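Side-chain contact in serine protease inhibitor 4, isoform B (Drosophila melanogaster, PDB 4P0F), which probably inhibits serine-type, and perhaps cysteine-type, endopeptidases: residues C44-R49 and K115-A120. Sequence-based numbering, arbitrary orientation.
Sequences CAAMAR and KQFLSA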
# COMPACT_ATOMS: atom_id res chain seq x y z
N CYS A 44 -5.39 -2.37 -7.68
CA CYS A 44 -6.11 -3.64 -7.77
C CYS A 44 -7.60 -3.38 -7.87
O CYS A 44 -8.31 -3.98 -8.69
CB CYS A 44 -5.83 -4.51 -6.56
SG CYS A 44 -6.50 -6.18 -6.75
N ALA A 45 -8.10 -2.46 -7.06
CA ALA A 45 -9.52 -2.14 -7.05
C ALA A 45 -9.95 -1.43 -8.33
O ALA A 45 -11.09 -1.62 -8.80
CB ALA A 45 -9.86 -1.31 -5.84
N ALA A 46 -9.07 -0.62 -8.91
CA ALA A 46 -9.37 0.05 -10.18
C ALA A 46 -9.48 -0.98 -11.30
O ALA A 46 -10.30 -0.83 -12.20
CB ALA A 46 -8.31 1.09 -10.51
N MET A 47 -8.64 -2.01 -11.27
CA MET A 47 -8.74 -3.09 -12.24
C MET A 47 -10.11 -3.75 -12.15
O MET A 47 -10.73 -4.05 -13.17
CB MET A 47 -7.63 -4.13 -12.05
CG MET A 47 -6.26 -3.63 -12.53
SD MET A 47 -4.99 -4.91 -12.60
CE MET A 47 -4.72 -5.20 -10.87
N ALA A 48 -10.57 -3.98 -10.93
CA ALA A 48 -11.89 -4.59 -10.76
C ALA A 48 -12.96 -3.65 -11.28
O ALA A 48 -13.92 -4.10 -11.92
CB ALA A 48 -12.15 -4.93 -9.30
N ARG A 49 -12.79 -2.35 -11.07
CA ARG A 49 -13.79 -1.38 -11.54
C ARG A 49 -13.99 -1.44 -13.06
O ARG A 49 -15.10 -1.17 -13.55
CB ARG A 49 -13.40 0.04 -11.12
CG ARG A 49 -14.42 1.09 -11.53
CD ARG A 49 -14.07 1.73 -12.86
NE ARG A 49 -15.09 2.66 -13.33
CZ ARG A 49 -16.06 2.36 -14.20
NH1 ARG A 49 -16.20 1.14 -14.71
NH2 ARG A 49 -16.91 3.32 -14.56
N LYS A 115 -3.22 -3.57 -21.98
CA LYS A 115 -2.54 -2.44 -22.59
C LYS A 115 -2.28 -1.30 -21.61
O LYS A 115 -1.25 -0.63 -21.71
CB LYS A 115 -3.36 -1.89 -23.77
CG LYS A 115 -3.46 -2.82 -24.97
CD LYS A 115 -4.34 -2.19 -26.04
CE LYS A 115 -4.27 -2.94 -27.35
NZ LYS A 115 -5.18 -2.33 -28.36
N GLN A 116 -3.20 -1.09 -20.67
CA GLN A 116 -3.10 0.06 -19.77
C GLN A 116 -2.56 -0.31 -18.39
O GLN A 116 -1.73 0.41 -17.84
CB GLN A 116 -4.47 0.73 -19.64
CG GLN A 116 -5.06 1.16 -20.98
CD GLN A 116 -4.22 2.20 -21.70
OE1 GLN A 116 -3.58 3.04 -21.06
NE2 GLN A 116 -4.23 2.15 -23.02
N PHE A 117 -3.03 -1.43 -17.83
CA PHE A 117 -2.53 -1.88 -16.53
C PHE A 117 -1.35 -2.83 -16.69
O PHE A 117 -0.78 -3.30 -15.70
CB PHE A 117 -3.64 -2.55 -15.72
CG PHE A 117 -4.57 -1.59 -15.06
CD1 PHE A 117 -5.68 -1.10 -15.74
CD2 PHE A 117 -4.34 -1.15 -13.76
CE1 PHE A 117 -6.54 -0.20 -15.14
CE2 PHE A 117 -5.21 -0.26 -13.16
CZ PHE A 117 -6.30 0.22 -13.84
N LEU A 118 -0.98 -3.12 -17.94
CA LEU A 118 0.19 -3.93 -18.22
C LEU A 118 0.07 -5.27 -17.51
O LEU A 118 1.06 -5.88 -17.09
CB LEU A 118 1.47 -3.19 -17.81
CG LEU A 118 1.66 -1.80 -18.43
CD1 LEU A 118 2.96 -1.17 -17.93
CD2 LEU A 118 1.65 -1.86 -19.95
N SER A 119 -1.16 -5.74 -17.40
CA SER A 119 -1.47 -6.95 -16.65
C SER A 119 -1.21 -8.20 -17.45
O SER A 119 -1.53 -8.27 -18.63
CB SER A 119 -2.92 -6.94 -16.20
OG SER A 119 -3.20 -8.03 -15.34
N ALA A 120 -0.63 -9.19 -16.78
CA ALA A 120 -0.54 -10.53 -17.34
C ALA A 120 -1.86 -11.23 -17.09
O ALA A 120 -2.70 -10.73 -16.35
CB ALA A 120 0.62 -11.30 -16.72
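Met47 and Phe117 both turn the first side-chain carbon beyond CB to the side of the backbone N, anti to the carbonyl carbon (chi1 -74° and -79°), and this sets Met47 CG against the Phe117 ring. The extended chi2 of Met47 (-169°) then carries SD onward past it. The result illustrates how a methionine can meet an aromatic ring through a methylene as much as through its sulfur. Met47 CG lies over one face of Phe117, 3.6 Å from the ring centroid in a CH-pi contact, and is displaced toward the rim, where Phe117 CD2 is 3.4 Å away. The sulfur adds a Met-aromatic contact of oblique geometry, with Met47 SD 4.6 Å from the same centroid and 4.1 Å from Phe117 CB. Ala46 CB comes obliquely to within 4.0 Å of Phe117 CZ, so successive residues of one helical turn share a single phenyl group. All three residues are buried, and the contact is made by van der Waals, CH-pi and sulfur-aromatic packing. Phe117 lies in the loop that leads from helix 107-115 to strand 120-124, its carbonyl oxygen hydrogen-bonded to Asn95 of strand 91-100. Its ring also meets Phe78, joining helix 38-49 to helix 71-84 within the serpin fold.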